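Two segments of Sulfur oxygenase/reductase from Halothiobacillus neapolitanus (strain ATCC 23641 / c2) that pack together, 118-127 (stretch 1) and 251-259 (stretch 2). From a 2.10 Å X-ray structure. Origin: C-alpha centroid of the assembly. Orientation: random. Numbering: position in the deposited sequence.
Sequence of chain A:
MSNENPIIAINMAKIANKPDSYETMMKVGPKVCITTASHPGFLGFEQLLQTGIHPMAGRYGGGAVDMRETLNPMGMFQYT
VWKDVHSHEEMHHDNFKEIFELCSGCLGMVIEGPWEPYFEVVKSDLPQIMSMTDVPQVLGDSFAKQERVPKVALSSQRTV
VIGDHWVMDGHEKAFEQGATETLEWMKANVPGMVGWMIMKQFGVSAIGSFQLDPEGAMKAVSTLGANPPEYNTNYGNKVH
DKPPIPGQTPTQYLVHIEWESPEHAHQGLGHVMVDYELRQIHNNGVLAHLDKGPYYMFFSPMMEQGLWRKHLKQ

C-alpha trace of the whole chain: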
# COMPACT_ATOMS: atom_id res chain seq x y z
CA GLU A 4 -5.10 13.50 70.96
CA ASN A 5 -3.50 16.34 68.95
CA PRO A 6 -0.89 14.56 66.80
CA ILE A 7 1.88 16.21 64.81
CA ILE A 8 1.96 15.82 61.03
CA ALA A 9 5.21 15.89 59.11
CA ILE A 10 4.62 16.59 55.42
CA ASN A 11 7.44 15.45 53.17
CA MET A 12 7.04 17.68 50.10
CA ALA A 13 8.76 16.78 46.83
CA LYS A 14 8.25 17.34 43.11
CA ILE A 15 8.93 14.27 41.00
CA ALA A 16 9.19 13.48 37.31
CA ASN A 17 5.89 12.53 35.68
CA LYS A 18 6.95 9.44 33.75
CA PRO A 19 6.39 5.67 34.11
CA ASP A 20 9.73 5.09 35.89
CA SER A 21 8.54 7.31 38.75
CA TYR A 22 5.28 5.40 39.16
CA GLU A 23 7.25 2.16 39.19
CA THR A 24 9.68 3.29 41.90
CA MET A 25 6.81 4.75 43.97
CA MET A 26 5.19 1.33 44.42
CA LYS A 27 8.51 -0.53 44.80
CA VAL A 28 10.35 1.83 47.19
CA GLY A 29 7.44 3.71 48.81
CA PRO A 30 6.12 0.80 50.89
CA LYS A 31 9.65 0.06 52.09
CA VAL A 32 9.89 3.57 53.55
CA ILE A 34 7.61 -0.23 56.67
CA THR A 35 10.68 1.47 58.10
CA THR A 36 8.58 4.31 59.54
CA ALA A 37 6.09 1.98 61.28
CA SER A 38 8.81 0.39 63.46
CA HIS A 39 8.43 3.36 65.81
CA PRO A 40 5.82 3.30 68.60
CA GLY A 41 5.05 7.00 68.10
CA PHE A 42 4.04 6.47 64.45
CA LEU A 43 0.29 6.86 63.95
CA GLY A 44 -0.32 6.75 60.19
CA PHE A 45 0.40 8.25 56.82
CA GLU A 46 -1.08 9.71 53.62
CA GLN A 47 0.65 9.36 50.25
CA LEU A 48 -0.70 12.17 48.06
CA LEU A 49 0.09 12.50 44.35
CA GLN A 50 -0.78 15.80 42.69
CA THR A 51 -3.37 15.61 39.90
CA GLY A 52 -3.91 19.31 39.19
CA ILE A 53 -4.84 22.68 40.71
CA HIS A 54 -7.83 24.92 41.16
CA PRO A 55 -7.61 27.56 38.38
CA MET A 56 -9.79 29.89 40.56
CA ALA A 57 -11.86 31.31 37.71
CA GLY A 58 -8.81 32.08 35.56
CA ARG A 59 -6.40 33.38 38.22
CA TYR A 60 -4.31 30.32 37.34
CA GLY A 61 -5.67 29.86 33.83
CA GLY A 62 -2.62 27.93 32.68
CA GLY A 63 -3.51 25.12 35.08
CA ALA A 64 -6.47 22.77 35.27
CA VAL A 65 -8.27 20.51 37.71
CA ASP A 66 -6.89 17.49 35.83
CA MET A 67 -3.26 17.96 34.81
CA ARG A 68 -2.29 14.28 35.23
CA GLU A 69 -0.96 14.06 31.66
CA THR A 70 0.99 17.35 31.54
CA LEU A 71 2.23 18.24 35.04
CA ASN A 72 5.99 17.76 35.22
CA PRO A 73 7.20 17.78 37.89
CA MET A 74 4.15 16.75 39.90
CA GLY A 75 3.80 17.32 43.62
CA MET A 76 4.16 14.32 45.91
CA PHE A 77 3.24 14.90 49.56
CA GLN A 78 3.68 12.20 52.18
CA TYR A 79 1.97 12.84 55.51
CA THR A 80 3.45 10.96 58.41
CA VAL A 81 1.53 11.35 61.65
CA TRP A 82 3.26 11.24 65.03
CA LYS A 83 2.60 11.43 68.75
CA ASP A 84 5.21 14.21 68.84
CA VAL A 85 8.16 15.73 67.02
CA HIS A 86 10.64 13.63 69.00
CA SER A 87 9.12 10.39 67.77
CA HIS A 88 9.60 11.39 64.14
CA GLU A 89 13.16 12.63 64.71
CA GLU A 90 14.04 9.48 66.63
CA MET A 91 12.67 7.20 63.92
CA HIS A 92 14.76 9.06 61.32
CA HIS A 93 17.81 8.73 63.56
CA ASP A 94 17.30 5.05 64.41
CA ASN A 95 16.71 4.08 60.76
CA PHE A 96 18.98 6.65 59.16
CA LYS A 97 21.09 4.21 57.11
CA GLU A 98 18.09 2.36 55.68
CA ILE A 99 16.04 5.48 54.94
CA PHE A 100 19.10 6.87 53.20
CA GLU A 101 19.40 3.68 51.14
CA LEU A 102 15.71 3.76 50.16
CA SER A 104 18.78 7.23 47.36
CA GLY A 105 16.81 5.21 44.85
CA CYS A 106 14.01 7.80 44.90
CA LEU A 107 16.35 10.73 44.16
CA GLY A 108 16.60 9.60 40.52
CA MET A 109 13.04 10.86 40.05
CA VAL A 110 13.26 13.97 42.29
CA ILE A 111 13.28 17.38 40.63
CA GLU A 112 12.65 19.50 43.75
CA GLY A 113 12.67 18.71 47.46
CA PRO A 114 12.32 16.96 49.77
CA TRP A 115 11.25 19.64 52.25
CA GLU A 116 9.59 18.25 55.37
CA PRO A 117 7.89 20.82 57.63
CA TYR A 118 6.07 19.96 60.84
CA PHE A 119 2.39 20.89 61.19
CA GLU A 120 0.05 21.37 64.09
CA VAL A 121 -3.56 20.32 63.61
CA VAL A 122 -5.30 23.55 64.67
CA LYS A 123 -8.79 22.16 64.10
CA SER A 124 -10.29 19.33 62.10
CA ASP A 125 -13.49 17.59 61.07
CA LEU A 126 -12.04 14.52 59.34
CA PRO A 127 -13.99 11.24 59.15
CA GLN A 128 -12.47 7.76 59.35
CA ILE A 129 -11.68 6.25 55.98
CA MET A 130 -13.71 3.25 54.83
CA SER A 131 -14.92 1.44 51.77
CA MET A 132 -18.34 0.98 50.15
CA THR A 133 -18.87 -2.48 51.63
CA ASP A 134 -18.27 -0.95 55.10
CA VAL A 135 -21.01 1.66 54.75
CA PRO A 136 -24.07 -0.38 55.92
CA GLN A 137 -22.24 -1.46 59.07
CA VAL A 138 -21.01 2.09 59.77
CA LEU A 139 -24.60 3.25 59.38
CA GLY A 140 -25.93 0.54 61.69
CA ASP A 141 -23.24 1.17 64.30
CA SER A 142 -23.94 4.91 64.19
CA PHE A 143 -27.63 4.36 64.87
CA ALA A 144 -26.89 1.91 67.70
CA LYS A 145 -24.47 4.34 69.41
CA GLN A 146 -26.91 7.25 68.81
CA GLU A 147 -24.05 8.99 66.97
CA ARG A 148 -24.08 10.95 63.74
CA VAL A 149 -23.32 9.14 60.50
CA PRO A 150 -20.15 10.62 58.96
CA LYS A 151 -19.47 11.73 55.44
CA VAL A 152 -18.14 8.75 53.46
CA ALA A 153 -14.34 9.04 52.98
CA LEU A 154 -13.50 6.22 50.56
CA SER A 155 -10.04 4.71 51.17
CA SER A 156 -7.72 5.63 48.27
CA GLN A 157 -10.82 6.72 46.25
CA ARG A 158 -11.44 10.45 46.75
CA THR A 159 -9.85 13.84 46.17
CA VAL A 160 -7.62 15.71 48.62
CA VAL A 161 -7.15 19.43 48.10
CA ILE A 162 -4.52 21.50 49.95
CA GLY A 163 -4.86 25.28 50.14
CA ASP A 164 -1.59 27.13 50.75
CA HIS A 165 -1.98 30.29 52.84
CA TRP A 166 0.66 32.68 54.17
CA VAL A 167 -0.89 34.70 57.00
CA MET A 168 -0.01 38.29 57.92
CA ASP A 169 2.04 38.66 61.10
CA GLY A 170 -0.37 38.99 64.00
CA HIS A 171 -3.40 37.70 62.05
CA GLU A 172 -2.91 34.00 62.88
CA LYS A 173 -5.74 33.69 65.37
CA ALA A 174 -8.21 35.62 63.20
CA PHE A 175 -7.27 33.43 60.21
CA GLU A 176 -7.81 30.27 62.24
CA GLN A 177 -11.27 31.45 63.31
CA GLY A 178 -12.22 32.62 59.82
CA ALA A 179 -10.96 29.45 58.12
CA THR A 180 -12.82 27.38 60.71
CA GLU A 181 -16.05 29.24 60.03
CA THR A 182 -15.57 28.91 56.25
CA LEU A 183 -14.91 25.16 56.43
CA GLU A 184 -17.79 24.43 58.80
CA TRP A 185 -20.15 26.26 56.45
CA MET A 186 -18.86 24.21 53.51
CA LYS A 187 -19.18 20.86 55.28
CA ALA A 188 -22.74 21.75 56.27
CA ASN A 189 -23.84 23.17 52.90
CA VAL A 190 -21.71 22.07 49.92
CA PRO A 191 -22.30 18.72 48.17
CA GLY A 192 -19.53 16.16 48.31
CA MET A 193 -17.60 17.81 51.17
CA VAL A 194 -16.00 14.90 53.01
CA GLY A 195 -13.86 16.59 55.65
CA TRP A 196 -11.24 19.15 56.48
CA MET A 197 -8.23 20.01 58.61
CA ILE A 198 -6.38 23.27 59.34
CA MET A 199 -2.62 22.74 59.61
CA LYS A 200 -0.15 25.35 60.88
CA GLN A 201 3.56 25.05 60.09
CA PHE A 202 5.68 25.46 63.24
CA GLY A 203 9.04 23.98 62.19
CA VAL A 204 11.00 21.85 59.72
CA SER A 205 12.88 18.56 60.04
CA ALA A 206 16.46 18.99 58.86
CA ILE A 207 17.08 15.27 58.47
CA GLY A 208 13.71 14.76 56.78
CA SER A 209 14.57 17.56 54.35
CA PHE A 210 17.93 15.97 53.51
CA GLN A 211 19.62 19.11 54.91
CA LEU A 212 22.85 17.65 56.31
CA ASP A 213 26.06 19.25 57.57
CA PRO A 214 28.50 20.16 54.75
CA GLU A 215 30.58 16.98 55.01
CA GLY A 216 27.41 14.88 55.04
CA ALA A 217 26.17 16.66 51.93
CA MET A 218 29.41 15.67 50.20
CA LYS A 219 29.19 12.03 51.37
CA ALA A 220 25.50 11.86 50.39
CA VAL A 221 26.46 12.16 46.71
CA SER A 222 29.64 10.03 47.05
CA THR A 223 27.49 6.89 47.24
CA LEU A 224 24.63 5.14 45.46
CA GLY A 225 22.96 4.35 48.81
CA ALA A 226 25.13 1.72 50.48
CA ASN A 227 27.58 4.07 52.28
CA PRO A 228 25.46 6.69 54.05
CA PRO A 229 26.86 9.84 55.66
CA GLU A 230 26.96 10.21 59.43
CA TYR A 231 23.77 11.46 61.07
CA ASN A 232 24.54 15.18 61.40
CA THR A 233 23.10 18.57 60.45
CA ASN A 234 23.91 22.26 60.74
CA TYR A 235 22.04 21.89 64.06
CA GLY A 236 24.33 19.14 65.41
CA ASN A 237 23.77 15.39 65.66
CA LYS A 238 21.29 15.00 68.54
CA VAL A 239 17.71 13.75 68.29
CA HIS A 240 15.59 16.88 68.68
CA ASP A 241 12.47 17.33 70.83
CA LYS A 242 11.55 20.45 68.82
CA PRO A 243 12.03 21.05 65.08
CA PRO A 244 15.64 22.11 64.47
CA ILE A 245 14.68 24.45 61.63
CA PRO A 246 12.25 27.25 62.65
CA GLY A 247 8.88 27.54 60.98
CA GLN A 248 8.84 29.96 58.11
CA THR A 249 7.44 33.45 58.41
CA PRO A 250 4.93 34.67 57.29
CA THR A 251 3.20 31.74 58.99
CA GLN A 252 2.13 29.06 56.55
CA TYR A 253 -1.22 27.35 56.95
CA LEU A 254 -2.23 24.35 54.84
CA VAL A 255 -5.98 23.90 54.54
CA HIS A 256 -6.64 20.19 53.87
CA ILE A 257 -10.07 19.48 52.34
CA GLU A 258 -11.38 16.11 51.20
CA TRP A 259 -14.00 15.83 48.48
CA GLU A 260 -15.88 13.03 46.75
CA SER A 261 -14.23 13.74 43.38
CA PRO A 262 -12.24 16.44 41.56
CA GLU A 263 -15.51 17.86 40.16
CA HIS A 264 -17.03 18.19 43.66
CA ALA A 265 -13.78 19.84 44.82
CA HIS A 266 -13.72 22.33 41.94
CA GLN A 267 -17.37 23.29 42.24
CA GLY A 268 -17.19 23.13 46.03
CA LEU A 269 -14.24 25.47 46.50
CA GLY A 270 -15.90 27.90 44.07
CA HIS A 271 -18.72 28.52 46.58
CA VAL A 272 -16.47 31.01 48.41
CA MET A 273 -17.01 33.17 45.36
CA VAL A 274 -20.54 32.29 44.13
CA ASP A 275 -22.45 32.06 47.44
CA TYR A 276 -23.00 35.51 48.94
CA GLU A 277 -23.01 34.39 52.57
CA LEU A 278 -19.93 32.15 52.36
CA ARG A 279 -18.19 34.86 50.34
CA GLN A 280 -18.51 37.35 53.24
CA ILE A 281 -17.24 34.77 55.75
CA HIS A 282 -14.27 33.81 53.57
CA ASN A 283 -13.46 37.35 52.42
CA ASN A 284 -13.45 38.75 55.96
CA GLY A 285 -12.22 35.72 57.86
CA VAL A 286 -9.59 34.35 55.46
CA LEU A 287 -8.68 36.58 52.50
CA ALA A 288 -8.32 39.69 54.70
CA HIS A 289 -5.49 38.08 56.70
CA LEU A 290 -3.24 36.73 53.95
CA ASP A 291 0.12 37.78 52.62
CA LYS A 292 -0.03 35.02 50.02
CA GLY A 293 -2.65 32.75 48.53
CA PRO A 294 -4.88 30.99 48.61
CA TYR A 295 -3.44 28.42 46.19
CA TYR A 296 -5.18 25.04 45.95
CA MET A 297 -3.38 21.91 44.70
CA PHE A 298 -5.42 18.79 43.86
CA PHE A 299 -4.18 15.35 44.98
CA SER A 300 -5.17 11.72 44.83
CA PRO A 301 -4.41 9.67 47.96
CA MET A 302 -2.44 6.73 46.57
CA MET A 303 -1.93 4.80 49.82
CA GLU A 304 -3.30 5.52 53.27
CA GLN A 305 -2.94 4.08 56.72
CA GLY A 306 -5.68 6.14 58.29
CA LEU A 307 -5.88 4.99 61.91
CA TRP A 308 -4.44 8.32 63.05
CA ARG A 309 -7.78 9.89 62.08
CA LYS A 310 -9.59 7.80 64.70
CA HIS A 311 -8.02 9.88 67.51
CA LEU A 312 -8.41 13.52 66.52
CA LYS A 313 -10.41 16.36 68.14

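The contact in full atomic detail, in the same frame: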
# COMPACT_ATOMS: atom_id res chain seq x y z
N TYR A 118 6.95 20.48 59.81
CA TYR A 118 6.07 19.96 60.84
C TYR A 118 4.82 20.84 60.97
O TYR A 118 4.91 22.07 60.91
CB TYR A 118 6.79 19.93 62.19
CG TYR A 118 7.82 18.83 62.37
CD1 TYR A 118 7.42 17.52 62.59
CD2 TYR A 118 9.19 19.12 62.38
CE1 TYR A 118 8.35 16.50 62.79
CE2 TYR A 118 10.14 18.10 62.58
CZ TYR A 118 9.70 16.79 62.79
OH TYR A 118 10.59 15.78 62.99
N PHE A 119 3.66 20.19 61.14
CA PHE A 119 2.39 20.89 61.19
C PHE A 119 1.61 20.52 62.44
O PHE A 119 1.52 19.35 62.83
CB PHE A 119 1.52 20.61 59.95
CG PHE A 119 2.09 21.21 58.72
CD1 PHE A 119 3.07 20.54 58.01
CD2 PHE A 119 1.69 22.46 58.29
CE1 PHE A 119 3.63 21.09 56.89
CE2 PHE A 119 2.25 23.03 57.17
CZ PHE A 119 3.22 22.34 56.46
N GLU A 120 1.02 21.53 63.04
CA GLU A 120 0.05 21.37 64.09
C GLU A 120 -1.35 21.32 63.50
O GLU A 120 -1.67 22.08 62.58
CB GLU A 120 0.19 22.52 65.09
CG GLU A 120 -0.96 22.65 66.05
CD GLU A 120 -0.91 23.93 66.87
OE1 GLU A 120 0.12 24.66 66.81
OE2 GLU A 120 -1.89 24.20 67.58
N VAL A 121 -2.16 20.40 64.01
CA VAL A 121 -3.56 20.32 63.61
C VAL A 121 -4.32 21.31 64.49
O VAL A 121 -4.62 21.02 65.64
CB VAL A 121 -4.11 18.90 63.73
CG1 VAL A 121 -5.58 18.87 63.29
CG2 VAL A 121 -3.29 17.96 62.85
N VAL A 122 -4.62 22.48 63.93
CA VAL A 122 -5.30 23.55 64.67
C VAL A 122 -6.74 23.15 64.97
O VAL A 122 -7.24 23.36 66.08
CB VAL A 122 -5.25 24.86 63.86
CG1 VAL A 122 -6.09 25.91 64.52
CG2 VAL A 122 -3.80 25.32 63.67
N LYS A 123 -7.43 22.63 63.96
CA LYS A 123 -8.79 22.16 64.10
C LYS A 123 -9.07 21.22 62.94
O LYS A 123 -8.47 21.34 61.87
CB LYS A 123 -9.78 23.33 64.11
CG LYS A 123 -11.03 22.99 64.87
CD LYS A 123 -11.52 24.14 65.72
CE LYS A 123 -12.73 23.68 66.54
NZ LYS A 123 -13.79 23.08 65.67
N SER A 124 -10.00 20.30 63.15
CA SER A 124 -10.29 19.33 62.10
C SER A 124 -11.72 18.85 62.25
O SER A 124 -12.32 18.95 63.32
CB SER A 124 -9.34 18.14 62.13
OG SER A 124 -9.66 17.30 63.23
N ASP A 125 -12.26 18.37 61.13
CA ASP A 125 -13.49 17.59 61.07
C ASP A 125 -13.24 16.58 59.96
O ASP A 125 -13.67 16.76 58.81
CB ASP A 125 -14.72 18.46 60.81
CG ASP A 125 -16.01 17.65 60.83
OD1 ASP A 125 -15.96 16.42 61.07
OD2 ASP A 125 -17.07 18.24 60.57
N LEU A 126 -12.49 15.53 60.29
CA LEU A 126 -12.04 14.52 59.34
C LEU A 126 -12.65 13.18 59.71
O LEU A 126 -12.38 12.68 60.81
CB LEU A 126 -10.53 14.38 59.35
CG LEU A 126 -9.67 15.15 58.36
CD1 LEU A 126 -8.24 14.60 58.45
CD2 LEU A 126 -10.22 15.04 56.94
N PRO A 127 -13.44 12.56 58.85
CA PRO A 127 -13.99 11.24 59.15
C PRO A 127 -12.95 10.14 58.98
O PRO A 127 -11.93 10.30 58.29
CB PRO A 127 -15.11 11.06 58.12
CG PRO A 127 -14.77 11.98 56.99
CD PRO A 127 -13.75 13.01 57.48
N THR A 251 3.66 33.06 58.61
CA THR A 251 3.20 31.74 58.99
C THR A 251 2.44 31.07 57.86
O THR A 251 1.51 31.65 57.28
CB THR A 251 2.29 31.85 60.21
OG1 THR A 251 2.98 32.53 61.26
CG2 THR A 251 1.85 30.47 60.65
N GLN A 252 2.83 29.84 57.56
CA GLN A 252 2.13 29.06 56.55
C GLN A 252 1.04 28.23 57.20
O GLN A 252 1.29 27.53 58.19
CB GLN A 252 3.08 28.14 55.79
CG GLN A 252 2.34 27.24 54.82
CD GLN A 252 3.27 26.27 54.13
OE1 GLN A 252 3.94 25.50 54.80
NE2 GLN A 252 3.33 26.34 52.81
N TYR A 253 -0.15 28.28 56.63
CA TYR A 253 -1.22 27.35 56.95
C TYR A 253 -1.57 26.54 55.72
O TYR A 253 -1.73 27.11 54.63
CB TYR A 253 -2.47 28.08 57.45
CG TYR A 253 -2.37 28.66 58.85
CD1 TYR A 253 -1.76 29.87 59.08
CD2 TYR A 253 -2.94 28.00 59.94
CE1 TYR A 253 -1.68 30.42 60.37
CE2 TYR A 253 -2.87 28.53 61.24
CZ TYR A 253 -2.24 29.73 61.44
OH TYR A 253 -2.20 30.26 62.72
N LEU A 254 -1.71 25.23 55.88
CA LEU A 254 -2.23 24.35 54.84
C LEU A 254 -3.65 23.95 55.21
O LEU A 254 -3.87 23.38 56.28
CB LEU A 254 -1.37 23.10 54.68
CG LEU A 254 0.04 23.44 54.24
CD1 LEU A 254 0.82 22.15 53.96
CD2 LEU A 254 -0.05 24.30 52.99
N VAL A 255 -4.59 24.25 54.32
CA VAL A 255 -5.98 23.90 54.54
C VAL A 255 -6.27 22.62 53.75
O VAL A 255 -6.35 22.65 52.51
CB VAL A 255 -6.91 25.05 54.15
CG1 VAL A 255 -8.38 24.61 54.24
CG2 VAL A 255 -6.64 26.26 55.06
N HIS A 256 -6.46 21.52 54.46
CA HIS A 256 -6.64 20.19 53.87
C HIS A 256 -8.14 19.91 53.77
O HIS A 256 -8.83 19.93 54.78
CB HIS A 256 -5.91 19.17 54.74
CG HIS A 256 -6.19 17.73 54.42
ND1 HIS A 256 -5.20 16.84 54.08
CD2 HIS A 256 -7.33 17.00 54.50
CE1 HIS A 256 -5.72 15.64 53.91
NE2 HIS A 256 -7.01 15.70 54.17
N ILE A 257 -8.65 19.74 52.55
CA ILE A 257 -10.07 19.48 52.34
C ILE A 257 -10.25 18.25 51.47
O ILE A 257 -9.68 18.15 50.38
CB ILE A 257 -10.79 20.68 51.69
CG1 ILE A 257 -10.36 22.00 52.33
CG2 ILE A 257 -12.30 20.48 51.81
CD1 ILE A 257 -10.90 23.22 51.64
N GLU A 258 -11.09 17.33 51.93
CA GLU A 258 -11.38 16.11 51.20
C GLU A 258 -12.74 16.23 50.55
O GLU A 258 -13.68 16.80 51.12
CB GLU A 258 -11.31 14.89 52.12
CG GLU A 258 -10.00 14.86 52.86
CD GLU A 258 -9.66 13.54 53.53
OE1 GLU A 258 -8.49 13.42 53.93
OE2 GLU A 258 -10.51 12.64 53.66
N TRP A 259 -12.82 15.72 49.32
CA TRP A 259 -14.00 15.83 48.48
C TRP A 259 -14.26 14.49 47.81
O TRP A 259 -13.33 13.70 47.59
CB TRP A 259 -13.83 16.91 47.41
CG TRP A 259 -13.61 18.29 47.92
CD1 TRP A 259 -12.41 18.89 48.18
CD2 TRP A 259 -14.62 19.26 48.23
NE1 TRP A 259 -12.61 20.18 48.62
CE2 TRP A 259 -13.95 20.43 48.66
CE3 TRP A 259 -16.02 19.26 48.20
CZ2 TRP A 259 -14.65 21.60 49.06
CZ3 TRP A 259 -16.71 20.43 48.58
CH2 TRP A 259 -16.01 21.58 49.00

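What kind of contact joins these two strands, and what does Gln252 bring to it? No hydrogen bond passes between the stretches, so side chains alone hold them together. The strand axes come no closer than 8.7 Å and their N-to-C directions diverge by 61°, an arrangement of strands packed across one another rather than paired edge to edge. Thr251, at the beginning of stretch 2, lies out of reach. Gln252 is the first residue to make contact: its CA-to-CB bond points toward stretch 1, and the chain extends through two t rotamers until OE1 lies 3.6 Å from CZ of Phe119. The oxygen sits at the edge of the Phe119 ring, near its plane, where the ring hydrogens carry a slight positive charge that suits a carbonyl oxygen. Both polar ends of Gln252 are hydrogen-bonded elsewhere in the structure, so the buried amide is not left unsatisfied.

How can Tyr253 take part when its CA-to-CB bond points away? The ring is long enough to bring its flank back within range. With chi1 at -73°, it offers CE2 to Val122, whose CG2 lies 4.1 Å from that atom, at the ring edge and near its plane. Val122 itself points toward stretch 2, and its short branched side chain reaches the ring in a modest apolar contact. The tyrosine hydroxyl is hydrogen-bonded elsewhere, while the ring carbon CE2 packs against the valine.

Where is the packing tightest? Leu254 points toward stretch 1, and its CD1 comes to 3.5 Å from CZ of Phe119, meeting the ring obliquely. Gln252 and Leu254, two residues apart and both directed toward stretch 1, thus converge on the same atom at the tip of the phenylalanine. Phe119 is buried and has the largest area covered by the partner stretch, 73 Å² of the 287 Å² buried in total by both sides. A long, rigid ring suits this place: the CA atoms of Phe119 and Tyr253 are 8.5 Å apart, and the ring carries CZ far enough to meet the side chains of Gln252 and Leu254, its carbon surface packing against the leucine methyl and its edge meeting the amide oxygen. Val255, next along, is out of reach.

What receives Leu126 at the far end? His256 and Glu258 both point toward stretch 1, while Ile257 between them points away, in the alternation expected of an extended strand. The two polar side chains are joined within stretch 2 by a hydrogen bond from NE2 of His256 to OE1 of Glu258, 2.7 Å long and nearly straight at 168°. Leu126, just beyond the end of its strand, sets CD2 4.3 Å from CD2 of His256, oblique to the ring, and the same methyl 3.8 Å from CD of Glu258. Leucine suits this position because its methyl can lie against the linked pair without competing for their polar atoms; ND1 of His256 and both carboxylate oxygens of Glu258 also find partners elsewhere. Trp259 closes the stretch out of reach.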